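Local coordinates for protein Sqt1 (Chaetomium thermophilum, PDB 4ZOY) that probably acts as a dedicated chaperone in ribosome biogenesis, its WD40 propeller capturing a ribosomal protein while that protein is still being synthesised, at residues Lys46-Asp51 with Ile82-Gly87; Gln244-Glu249 with Val264-Ala269; Lys274-Pro279 with Gly318-Ser323. All coordinates share one frame; numbering follows the deposited sequence. Where two conformers were deposited one is given.

In the fold
The chain forms a ring of eight four-stranded antiparallel blades, a WD40 beta-propeller. Contacts 1 and 3 are equivalent pairings in two blades: each joins the third strand to the outermost fourth, and each carries a beta bulge. They lie on opposite sides of the chain's centre, with centres about 41 Å apart. Contact 2, about 37 Å from contact 1 between centres, instead packs a loop that precedes a blade onto that blade's second strand. It shares the blade with contact 3, about 10 Å away between centres. The two touch directly: Val264 N lies 2.8 Å from Val276 O, a probable hydrogen bond, and Phe246 CD1 packs 3.5 Å from Ile320 CD1.

Contact 1: Lys46-Asp51 with Ile82-Gly87; sequences KGYVLD and IFEIDG
Lys46 meets Glu84 and Asp86 through a chain that starts with CG anti to the backbone N (chi1 -179°) and turns CD at chi2 (78°); the extended remainder carries NZ to the acids, whose CG atoms lie beside their own backbone N. The setting is the outer edge of a WD40 propeller blade, where strand 45-51 pairs antiparallel with the outermost strand, 83-85. The lysine runs alongside Asp86, pointing the same way, and its NZ meets the syn lone pair of Asp86 OD1 at 2.6 Å. The same NZ takes Glu84 OE1 at 2.6 Å, but on the anti side and 24° out of the carboxylate plane. Two carboxylates gripping one ammonium make a salt-bridge network that would favour the charged form of the lysine. Glu84 also serves as a flank for Tyr48: the two lie side by side, with Glu84 CG 3.6 Å from Tyr48 CE1, and the tyrosine ring also meets Phe11 and His14 edge-to-face. Glycine suits position 47, since a side chain there would collide with Ile85 CD1; the backbones of Gly47 and Ile85 are joined by a reciprocal pair of N-H...O bonds. On the face of Gly47 and Ile85, Val49 spreads its two branches over a classic beta bulge formed by Ile82 and Phe83. Its CG1 rests 3.8 Å from Ile82 CG1, and its CG2 sits near the plane of the Phe83 ring, at the edge, 4.0 Å from CD2. A beta-branched residue suits this place, since one branch meets each bulge residue, and Phe130 of the next blade covers Val49, Ile82 and Phe83. Across the bulge Val49 N donates to Phe83 O, and Ile82 N comes back to Val49 O at 2.8 Å, nearly along the C=O axis.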
ATOM      1  N   LYS A  46     -14.301 -10.213  -8.233  1.00 17.75           N
ATOM      2  CA  LYS A  46     -15.413  -9.293  -8.141  1.00 17.52           C
ATOM      3  C   LYS A  46     -14.989  -8.070  -7.356  1.00 17.76           C
ATOM      4  O   LYS A  46     -14.267  -8.176  -6.355  1.00 18.29           O
ATOM      5  CB  LYS A  46     -16.617  -9.953  -7.465  1.00 20.12           C
ATOM      6  CG  LYS A  46     -17.850  -9.077  -7.350  1.00 25.14           C
ATOM      7  CD  LYS A  46     -18.595  -9.009  -8.667  1.00 26.65           C
ATOM      8  CE  LYS A  46     -19.968  -8.387  -8.493  1.00 32.12           C
ATOM      9  NZ  LYS A  46     -20.760  -8.430  -9.760  1.00 35.21           N
ATOM     10  N   GLY A  47     -15.463  -6.915  -7.799  1.00 18.40           N
ATOM     11  CA  GLY A  47     -15.225  -5.689  -7.076  1.00 18.84           C
ATOM     12  C   GLY A  47     -16.507  -4.909  -6.893  1.00 19.77           C
ATOM     13  O   GLY A  47     -17.498  -5.129  -7.598  1.00 20.35           O
ATOM     14  N   TYR A  48     -16.483  -3.985  -5.946  1.00 17.23           N
ATOM     15  CA  TYR A  48     -17.609  -3.114  -5.678  1.00 18.35           C
ATOM     16  C   TYR A  48     -17.131  -1.706  -5.384  1.00 21.92           C
ATOM     17  O   TYR A  48     -16.011  -1.513  -4.897  1.00 21.89           O
ATOM     18  CB  TYR A  48     -18.431  -3.629  -4.497  1.00 19.12           C
ATOM     19  CG  TYR A  48     -19.142  -4.933  -4.749  1.00 18.60           C
ATOM     20  CD1 TYR A  48     -20.369  -4.954  -5.406  1.00 22.03           C
ATOM     21  CD2 TYR A  48     -18.598  -6.136  -4.324  1.00 19.10           C
ATOM     22  CE1 TYR A  48     -21.031  -6.151  -5.637  1.00 22.39           C
ATOM     23  CE2 TYR A  48     -19.253  -7.343  -4.549  1.00 23.44           C
ATOM     24  CZ  TYR A  48     -20.469  -7.335  -5.205  1.00 22.63           C
ATOM     25  OH  TYR A  48     -21.128  -8.524  -5.432  1.00 24.28           O
ATOM     26  N   VAL A  49     -17.967  -0.719  -5.678  1.00 18.86           N
ATOM     27  CA  VAL A  49     -17.723   0.620  -5.179  1.00 19.59           C
ATOM     28  C   VAL A  49     -18.784   0.937  -4.143  1.00 24.04           C
ATOM     29  O   VAL A  49     -19.975   0.702  -4.368  1.00 22.72           O
ATOM     30  CB  VAL A  49     -17.737   1.680  -6.290  1.00 22.75           C
ATOM     31  CG1 VAL A  49     -17.425   3.052  -5.699  1.00 24.61           C
ATOM     32  CG2 VAL A  49     -16.732   1.313  -7.373  1.00 23.46           C
ATOM     33  N   LEU A  50     -18.347   1.460  -3.005  1.00 21.30           N
ATOM     34  CA  LEU A  50     -19.234   1.760  -1.894  1.00 18.71           C
ATOM     35  C   LEU A  50     -19.236   3.244  -1.600  1.00 23.89           C
ATOM     36  O   LEU A  50     -18.255   3.936  -1.883  1.00 23.00           O
ATOM     37  CB  LEU A  50     -18.807   0.997  -0.644  1.00 19.22           C
ATOM     38  CG  LEU A  50     -18.567  -0.501  -0.806  1.00 18.63           C
ATOM     39  CD1 LEU A  50     -17.928  -1.082   0.431  1.00 21.02           C
ATOM     40  CD2 LEU A  50     -19.878  -1.221  -1.096  1.00 21.36           C
ATOM     41  N   ASP A  51     -20.345   3.724  -1.040  1.00 21.84           N
ATOM     42  CA  ASP A  51     -20.452   5.078  -0.513  1.00 23.15           C
ATOM     43  C   ASP A  51     -20.650   4.988   0.995  1.00 28.03           C
ATOM     44  O   ASP A  51     -21.747   4.693   1.473  1.00 26.54           O
ATOM     45  CB  ASP A  51     -21.612   5.833  -1.171  1.00 25.73           C
ATOM     46  CG  ASP A  51     -21.646   7.303  -0.792  1.00 34.11           C
ATOM     47  OD1 ASP A  51     -21.025   7.681   0.222  1.00 29.81           O
ATOM     48  OD2 ASP A  51     -22.304   8.082  -1.510  1.00 40.97           O
ATOM     49  N   ILE A  82     -22.669   1.113  -5.051  1.00 25.68           N
ATOM     50  CA  ILE A  82     -23.120   2.028  -6.091  1.00 22.81           C
ATOM     51  C   ILE A  82     -22.579   1.628  -7.460  1.00 25.21           C
ATOM     52  O   ILE A  82     -22.971   2.195  -8.480  1.00 28.89           O
ATOM     53  CB  ILE A  82     -22.718   3.477  -5.778  1.00 23.65           C
ATOM     54  CG1 ILE A  82     -21.201   3.643  -5.843  1.00 25.77           C
ATOM     55  CG2 ILE A  82     -23.261   3.901  -4.413  1.00 23.87           C
ATOM     56  CD1 ILE A  82     -20.748   5.032  -5.510  1.00 26.61           C
ATOM     57  N   PHE A  83     -21.687   0.643  -7.484  1.00 24.27           N
ATOM     58  CA  PHE A  83     -21.137   0.136  -8.738  1.00 22.10           C
ATOM     59  C   PHE A  83     -20.567  -1.253  -8.531  1.00 23.16           C
ATOM     60  O   PHE A  83     -20.114  -1.584  -7.436  1.00 22.45           O
ATOM     61  CB  PHE A  83     -20.053   1.071  -9.290  1.00 24.96           C
ATOM     62  CG  PHE A  83     -19.612   0.732 -10.689  1.00 24.34           C
ATOM     63  CD1 PHE A  83     -20.477   0.901 -11.762  1.00 27.59           C
ATOM     64  CD2 PHE A  83     -18.331   0.254 -10.935  1.00 25.73           C
ATOM     65  CE1 PHE A  83     -20.077   0.597 -13.053  1.00 29.32           C
ATOM     66  CE2 PHE A  83     -17.921  -0.051 -12.223  1.00 24.13           C
ATOM     67  CZ  PHE A  83     -18.799   0.119 -13.286  1.00 29.13           C
ATOM     68  N   GLU A  84     -20.599  -2.063  -9.585  1.00 25.29           N
ATOM     69  CA  GLU A  84     -20.035  -3.404  -9.544  1.00 21.17           C
ATOM     70  C   GLU A  84     -18.929  -3.535 -10.574  1.00 24.04           C
ATOM     71  O   GLU A  84     -19.081  -3.108 -11.722  1.00 25.74           O
ATOM     72  CB  GLU A  84     -21.114  -4.464  -9.791  1.00 26.20           C
ATOM     73  CG  GLU A  84     -22.162  -4.527  -8.697  1.00 28.80           C
ATOM     74  CD  GLU A  84     -23.083  -5.726  -8.834  1.00 31.22           C
ATOM     75  OE1 GLU A  84     -22.668  -6.738  -9.434  1.00 32.55           O
ATOM     76  OE2 GLU A  84     -24.215  -5.655  -8.315  1.00 40.96           O
ATOM     77  N   ILE A  85     -17.812  -4.120 -10.161  1.00 23.09           N
ATOM     78  CA  ILE A  85     -16.690  -4.325 -11.057  1.00 21.30           C
ATOM     79  C   ILE A  85     -16.663  -5.765 -11.541  1.00 22.19           C
ATOM     80  O   ILE A  85     -16.303  -6.676 -10.795  1.00 21.00           O
ATOM     81  CB  ILE A  85     -15.349  -3.985 -10.372  1.00 21.53           C
ATOM     82  CG1 ILE A  85     -15.364  -2.545  -9.857  1.00 25.96           C
ATOM     83  CG2 ILE A  85     -14.190  -4.215 -11.341  1.00 25.60           C
ATOM     84  CD1 ILE A  85     -14.187  -2.227  -8.933  1.00 27.05           C
ATOM     85  N   ASP A  86     -17.057  -5.963 -12.799  1.00 24.37           N
ATOM     86  CA  ASP A  86     -17.084  -7.285 -13.411  1.00 24.16           C
ATOM     87  C   ASP A  86     -16.044  -7.403 -14.515  1.00 26.09           C
ATOM     88  O   ASP A  86     -15.551  -6.398 -15.020  1.00 28.05           O
ATOM     89  CB  ASP A  86     -18.473  -7.580 -13.986  1.00 26.56           C
ATOM     90  CG  ASP A  86     -19.550  -7.637 -12.917  1.00 29.65           C
ATOM     91  OD1 ASP A  86     -19.332  -8.306 -11.890  1.00 30.19           O
ATOM     92  OD2 ASP A  86     -20.613  -7.012 -13.108  1.00 34.96           O
ATOM     93  N   GLY A  87     -15.716  -8.630 -14.895  1.00 24.18           N
ATOM     94  CA  GLY A  87     -14.796  -8.847 -15.995  1.00 28.63           C
ATOM     95  C   GLY A  87     -13.512  -9.561 -15.623  1.00 26.88           C
ATOM     96  O   GLY A  87     -12.773 -10.012 -16.496  1.00 28.74           O
TER

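Contact 2: Gln244-Glu249 with Val264-Ala269; sequences QRFAVE and VAVGGA
Val248 and Gly268 have the nearest CA atoms across the contact, 6.5 Å apart, and residues 246-249 run roughly the same way as residues 266-269 (25° apart end to end), too far off for strand pairing. Side chains therefore do the joining. Phe246 and Val266 reach toward each other tip to tip: in Phe246 CG stands anti to the backbone N (chi1 180°), and the end of the ring comes nearer to the strand, with CE1 3.9 Å from Val266 CG2. Val248 turns CG1 to the backbone of the other segment, 3.5 Å from Ala269 O. Glycine fits at 268, because a side chain there would be tight against that same CG1. Next along, the small Ala269 lets its CB lie only 3.2 Å from Glu249 O. A water links the two carbonyls, donating to Glu249 O at 2.8 Å and only weakly to Ala269 O. Apolar residues suit the buried Phe246-Val266 end, which packs against the preceding blade: Phe246 and Val266 both rest on Leu214 of strand 214-218 there and on Leu252 of strand 252-257, and Phe246 also touches Val276 of strand 273-277.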
ATOM      1  N   GLN A 244      26.604  -8.432  -1.589  1.00 33.99           N
ATOM      2  CA  GLN A 244      26.577  -9.137  -0.307  1.00 35.12           C
ATOM      3  C   GLN A 244      26.059  -8.298   0.858  1.00 28.06           C
ATOM      4  O   GLN A 244      25.451  -8.817   1.792  1.00 34.93           O
ATOM      5  CB  GLN A 244      27.982  -9.644   0.036  1.00 42.68           C
ATOM      6  CG  GLN A 244      28.412 -10.874  -0.750  1.00 49.75           C
ATOM      7  CD  GLN A 244      29.895 -11.166  -0.616  1.00 60.03           C
ATOM      8  OE1 GLN A 244      30.694 -10.268  -0.353  1.00 61.54           O
ATOM      9  NE2 GLN A 244      30.269 -12.427  -0.799  1.00 60.80           N
ATOM     10  N   ARG A 245      26.308  -6.999   0.802  1.00 30.63           N
ATOM     11  CA  ARG A 245      25.905  -6.102   1.876  1.00 34.33           C
ATOM     12  C   ARG A 245      24.403  -5.792   1.759  1.00 29.38           C
ATOM     13  O   ARG A 245      23.781  -5.284   2.697  1.00 29.98           O
ATOM     14  CB  ARG A 245      26.769  -4.830   1.841  1.00 37.36           C
ATOM     15  CG  ARG A 245      26.302  -3.695   2.704  1.00 47.19           C
ATOM     16  CD  ARG A 245      26.126  -4.187   4.126  1.00 51.26           C
ATOM     17  NE  ARG A 245      25.558  -3.155   4.976  1.00 50.97           N
ATOM     18  CZ  ARG A 245      25.326  -3.303   6.273  1.00 52.70           C
ATOM     19  NH1 ARG A 245      25.581  -4.465   6.861  1.00 49.41           N
ATOM     20  NH2 ARG A 245      24.816  -2.295   6.983  1.00 47.67           N
ATOM     21  N   PHE A 246      23.815  -6.162   0.625  1.00 25.52           N
ATOM     22  CA  PHE A 246      22.411  -5.863   0.372  1.00 22.26           C
ATOM     23  C   PHE A 246      21.520  -7.092   0.452  1.00 22.29           C
ATOM     24  O   PHE A 246      20.354  -6.997   0.838  1.00 20.53           O
ATOM     25  CB  PHE A 246      22.246  -5.224  -1.008  1.00 21.78           C
ATOM     26  CG  PHE A 246      20.820  -4.898  -1.343  1.00 18.13           C
ATOM     27  CD1 PHE A 246      20.192  -3.837  -0.707  1.00 19.71           C
ATOM     28  CD2 PHE A 246      20.101  -5.655  -2.263  1.00 20.56           C
ATOM     29  CE1 PHE A 246      18.881  -3.519  -0.972  1.00 20.61           C
ATOM     30  CE2 PHE A 246      18.765  -5.331  -2.542  1.00 19.89           C
ATOM     31  CZ  PHE A 246      18.164  -4.263  -1.885  1.00 18.72           C
ATOM     32  N   ALA A 247      22.072  -8.241   0.073  1.00 24.34           N
ATOM     33  CA  ALA A 247      21.297  -9.461  -0.116  1.00 25.00           C
ATOM     34  C   ALA A 247      20.498  -9.875   1.116  1.00 26.69           C
ATOM     35  O   ALA A 247      21.044 -10.042   2.202  1.00 27.90           O
ATOM     36  CB  ALA A 247      22.223 -10.596  -0.536  1.00 32.19           C
ATOM     37  N   VAL A 248      19.195 -10.044   0.930  1.00 22.54           N
ATOM     38  CA  VAL A 248      18.331 -10.548   1.987  1.00 23.10           C
ATOM     39  C   VAL A 248      17.848 -11.932   1.591  1.00 21.25           C
ATOM     40  O   VAL A 248      16.960 -12.070   0.761  1.00 20.50           O
ATOM     41  CB  VAL A 248      17.123  -9.616   2.241  1.00 18.28           C
ATOM     42  CG1 VAL A 248      16.159 -10.247   3.231  1.00 20.65           C
ATOM     43  CG2 VAL A 248      17.597  -8.283   2.768  1.00 17.91           C
ATOM     44  N   GLU A 249      18.454 -12.965   2.171  1.00 20.76           N
ATOM     45  CA  GLU A 249      18.112 -14.329   1.789  1.00 23.81           C
ATOM     46  C   GLU A 249      16.646 -14.637   2.078  1.00 22.45           C
ATOM     47  O   GLU A 249      16.174 -14.460   3.206  1.00 23.20           O
ATOM     48  CB  GLU A 249      19.018 -15.336   2.514  1.00 26.43           C
ATOM     49  CG  GLU A 249      18.779 -16.773   2.081  1.00 33.53           C
ATOM     50  CD  GLU A 249      19.848 -17.728   2.586  1.00 45.04           C
ATOM     51  OE1 GLU A 249      20.433 -17.462   3.658  1.00 47.30           O
ATOM     52  OE2 GLU A 249      20.107 -18.743   1.901  1.00 50.71           O
ATOM     53  N   VAL A 264      15.457   4.997   0.265  1.00 14.00           N
ATOM     54  CA  VAL A 264      14.446   3.966   0.135  1.00 13.71           C
ATOM     55  C   VAL A 264      14.733   2.879   1.170  1.00 15.69           C
ATOM     56  O   VAL A 264      15.895   2.533   1.412  1.00 15.56           O
ATOM     57  CB  VAL A 264      14.409   3.387  -1.309  1.00 14.37           C
ATOM     58  CG1 VAL A 264      15.769   2.823  -1.723  1.00 17.45           C
ATOM     59  CG2 VAL A 264      13.316   2.337  -1.453  1.00 14.18           C
ATOM     60  N   ALA A 265      13.669   2.386   1.811  1.00 13.62           N
ATOM     61  CA  ALA A 265      13.755   1.234   2.715  1.00 13.22           C
ATOM     62  C   ALA A 265      13.148   0.031   2.034  1.00 14.70           C
ATOM     63  O   ALA A 265      12.071   0.133   1.442  1.00 15.02           O
ATOM     64  CB  ALA A 265      13.034   1.516   4.020  1.00 13.59           C
ATOM     65  N   VAL A 266      13.834  -1.108   2.117  1.00 14.30           N
ATOM     66  CA  VAL A 266      13.274  -2.369   1.635  1.00 13.79           C
ATOM     67  C   VAL A 266      13.210  -3.339   2.801  1.00 14.96           C
ATOM     68  O   VAL A 266      14.051  -3.314   3.694  1.00 15.59           O
ATOM     69  CB  VAL A 266      14.077  -2.997   0.466  1.00 15.92           C
ATOM     70  CG1 VAL A 266      14.133  -2.024  -0.704  1.00 15.70           C
ATOM     71  CG2 VAL A 266      15.495  -3.380   0.896  1.00 16.17           C
ATOM     72  N   GLY A 267      12.171  -4.157   2.811  1.00 13.90           N
ATOM     73  CA  GLY A 267      11.959  -5.093   3.899  1.00 15.94           C
ATOM     74  C   GLY A 267      11.772  -6.475   3.334  1.00 15.37           C
ATOM     75  O   GLY A 267      11.176  -6.660   2.274  1.00 14.86           O
ATOM     76  N   GLY A 268      12.306  -7.468   4.032  1.00 15.11           N
ATOM     77  CA  GLY A 268      12.242  -8.809   3.502  1.00 15.75           C
ATOM     78  C   GLY A 268      12.270  -9.910   4.534  1.00 15.11           C
ATOM     79  O   GLY A 268      11.893  -9.715   5.679  1.00 16.46           O
ATOM     80  N   ALA A 269      12.729 -11.074   4.095  1.00 15.36           N
ATOM     81  CA  ALA A 269      12.752 -12.264   4.934  1.00 15.49           C
ATOM     82  C   ALA A 269      13.617 -12.081   6.180  1.00 17.65           C
ATOM     83  O   ALA A 269      14.543 -11.268   6.201  1.00 18.19           O
ATOM     84  CB  ALA A 269      13.242 -13.459   4.124  1.00 19.20           C
TER
HETATM   85  O   HOH W   1      16.970 -13.339   5.682  1.00 28.90           O

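Contact 3: Lys274-Pro279 with Gly318-Ser323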
ATOM      1  N   LYS A 274      16.787  -2.984   4.729  1.00 13.60           N
ATOM      2  CA  LYS A 274      17.950  -2.265   4.209  1.00 13.76           C
ATOM      3  C   LYS A 274      17.549  -0.844   3.850  1.00 15.00           C
ATOM      4  O   LYS A 274      16.490  -0.635   3.255  1.00 15.66           O
ATOM      5  CB  LYS A 274      18.534  -2.960   2.977  1.00 14.52           C
ATOM      6  CG  LYS A 274      18.958  -4.406   3.180  1.00 16.00           C
ATOM      7  CD  LYS A 274      20.261  -4.473   3.951  1.00 17.65           C
ATOM      8  CE  LYS A 274      20.663  -5.910   4.239  1.00 19.33           C
ATOM      9  NZ  LYS A 274      22.019  -5.952   4.892  1.00 23.95           N
ATOM     10  N   ILE A 275      18.392   0.122   4.213  1.00 14.49           N
ATOM     11  CA  ILE A 275      18.195   1.531   3.868  1.00 13.47           C
ATOM     12  C   ILE A 275      19.206   1.907   2.787  1.00 16.41           C
ATOM     13  O   ILE A 275      20.410   1.748   2.991  1.00 16.87           O
ATOM     14  CB  ILE A 275      18.377   2.463   5.085  1.00 14.18           C
ATOM     15  CG1 ILE A 275      17.542   1.966   6.270  1.00 14.43           C
ATOM     16  CG2 ILE A 275      18.005   3.900   4.716  1.00 14.96           C
ATOM     17  CD1 ILE A 275      16.037   1.860   5.992  1.00 13.99           C
ATOM     18  N   VAL A 276      18.715   2.397   1.647  1.00 14.35           N
ATOM     19  CA  VAL A 276      19.563   2.689   0.490  1.00 16.39           C
ATOM     20  C   VAL A 276      19.378   4.137   0.061  1.00 16.26           C
ATOM     21  O   VAL A 276      18.258   4.644   0.024  1.00 16.28           O
ATOM     22  CB  VAL A 276      19.242   1.754  -0.693  1.00 15.18           C
ATOM     23  CG1 VAL A 276      20.098   2.092  -1.906  1.00 18.75           C
ATOM     24  CG2 VAL A 276      19.459   0.300  -0.297  1.00 17.43           C
ATOM     25  N   GLY A 277      20.478   4.816  -0.253  1.00 15.38           N
ATOM     26  CA  GLY A 277      20.387   6.197  -0.693  1.00 19.55           C
ATOM     27  C   GLY A 277      19.868   6.358  -2.118  1.00 13.38           C
ATOM     28  O   GLY A 277      20.127   5.524  -2.992  1.00 16.70           O
ATOM     29  N   LEU A 278      19.134   7.444  -2.328  1.00 14.93           N
ATOM     30  CA  LEU A 278      18.620   7.813  -3.649  1.00 17.58           C
ATOM     31  C   LEU A 278      19.191   9.153  -4.067  1.00 19.63           C
ATOM     32  O   LEU A 278      19.496   9.982  -3.213  1.00 24.06           O
ATOM     33  CB  LEU A 278      17.099   7.912  -3.631  1.00 15.78           C
ATOM     34  CG  LEU A 278      16.320   6.650  -3.285  1.00 16.44           C
ATOM     35  CD1 LEU A 278      14.838   7.025  -3.244  1.00 18.34           C
ATOM     36  CD2 LEU A 278      16.602   5.533  -4.280  1.00 17.70           C
ATOM     37  N   PRO A 279      19.303   9.388  -5.380  1.00 19.03           N
ATOM     38  CA  PRO A 279      19.664  10.741  -5.817  1.00 20.78           C
ATOM     39  C   PRO A 279      18.480  11.690  -5.669  1.00 23.20           C
ATOM     40  O   PRO A 279      17.337  11.270  -5.820  1.00 26.16           O
ATOM     41  CB  PRO A 279      20.026  10.537  -7.288  1.00 22.51           C
ATOM     42  CG  PRO A 279      19.096   9.437  -7.722  1.00 19.03           C
ATOM     43  CD  PRO A 279      19.040   8.493  -6.521  1.00 19.77           C
ATOM     44  N   GLY A 318      22.631   4.564  -4.053  1.00 19.19           N
ATOM     45  CA  GLY A 318      22.883   3.151  -4.207  1.00 22.07           C
ATOM     46  C   GLY A 318      23.735   2.532  -3.118  1.00 22.45           C
ATOM     47  O   GLY A 318      24.043   1.346  -3.174  1.00 26.36           O
ATOM     48  N   THR A 319      24.129   3.326  -2.138  1.00 22.33           N
ATOM     49  CA  THR A 319      24.894   2.759  -1.038  1.00 29.39           C
ATOM     50  C   THR A 319      23.958   2.378   0.098  1.00 23.59           C
ATOM     51  O   THR A 319      22.878   2.966   0.274  1.00 23.60           O
ATOM     52  CB  THR A 319      25.976   3.719  -0.514  1.00 28.43           C
ATOM     53  OG1 THR A 319      25.359   4.833   0.128  1.00 29.30           O
ATOM     54  CG2 THR A 319      26.857   4.213  -1.663  1.00 30.45           C
ATOM     55  N   ILE A 320      24.371   1.373   0.853  1.00 21.43           N
ATOM     56  CA  ILE A 320      23.615   0.922   2.007  1.00 21.26           C
ATOM     57  C   ILE A 320      23.952   1.796   3.202  1.00 19.33           C
ATOM     58  O   ILE A 320      25.096   1.803   3.676  1.00 21.93           O
ATOM     59  CB  ILE A 320      23.922  -0.537   2.351  1.00 20.56           C
ATOM     60  CG1 ILE A 320      23.843  -1.423   1.103  1.00 33.39           C
ATOM     61  CG2 ILE A 320      23.002  -1.017   3.458  1.00 21.03           C
ATOM     62  CD1 ILE A 320      22.500  -1.451   0.445  1.00 37.43           C
ATOM     63  N   LEU A 321      22.977   2.488   3.733  1.00 17.40           N
ATOM     64  CA  LEU A 321      23.187   3.440   4.787  1.00 16.86           C
ATOM     65  C   LEU A 321      22.904   2.843   6.169  1.00 16.54           C
ATOM     66  O   LEU A 321      23.339   3.350   7.135  1.00 17.33           O
ATOM     67  CB  LEU A 321      22.284   4.654   4.567  1.00 18.20           C
ATOM     68  CG  LEU A 321      22.534   5.416   3.264  1.00 20.84           C
ATOM     69  CD1 LEU A 321      21.466   6.456   3.003  1.00 21.87           C
ATOM     70  CD2 LEU A 321      23.894   6.078   3.277  1.00 24.49           C
ATOM     71  N   ALA A 322      22.113   1.791   6.189  1.00 16.05           N
ATOM     72  CA  ALA A 322      21.783   1.078   7.399  1.00 16.22           C
ATOM     73  C   ALA A 322      21.162  -0.259   7.062  1.00 16.19           C
ATOM     74  O   ALA A 322      20.685  -0.422   6.019  1.00 15.79           O
ATOM     75  CB  ALA A 322      20.856   1.883   8.277  1.00 17.03           C
ATOM     76  N   SER A 323      21.440  -1.208   7.991  0.55 16.02           N
ATOM     77  CA  SER A 323      20.841  -2.529   7.882  0.55 16.87           C
ATOM     78  C   SER A 323      20.210  -2.846   9.223  0.55 17.66           C
ATOM     79  O   SER A 323      20.796  -2.564  10.262  0.55 18.52           O
ATOM     80  CB  SER A 323      21.875  -3.596   7.511  0.55 19.84           C
ATOM     81  OG  SER A 323      22.377  -3.394   6.202  0.55 17.18           O
TER
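A bulged antiparallel pairing between strand 273-277 and the outermost strand, 320-324, completes this WD40 blade at its outer edge. Ile275 faces Ala322, but Val276 faces Ile320, so Leu321 is the extra residue that shifts the register by one. The backbone stays bonded through the bulge: Ile275 N donates to Ala322 O at 3.0 Å and Leu321 N to Ile275 O at 2.8 Å. Gly277 N then bonds Thr319 O, and Gly277 O accepts from Gly318 N at 2.9 Å. Gly318 has a positive phi (86°), at which a side chain would press on the preceding carbonyl oxygen, so glycine is the natural choice. On the face shared by Lys274 and Ser323, Val276 crosses Ile320, its CG2 3.6 Å from Ile320 CD1, while its CG1 packs on Gly318 CA at 3.8 Å. On that of Ile275 and Ala322, Ile275 CG1 lies 3.9 Å from Ala322 CB. The buried Lys274 sends its NZ to Ser323 OG at 2.9 Å, although a second conformer of the serine makes this bond less certain, and to the carbonyl O of Arg245. The bend at chi2 (-75°) sets its CD 3.3 Å from Ser323 OG; the methylenes pass the apolar Val266 and Ile320, while the end meets polar oxygens. An alanine here would probably leave the Arg245 carbonyl without its ammonium donor and open a gap beside Ser323. Strand 263-268 borders strand 273-277 on its other edge, with Lys274 against Val266, and Val276 and Ile320 both pack onto Leu239 of strand 235-239 in the preceding blade.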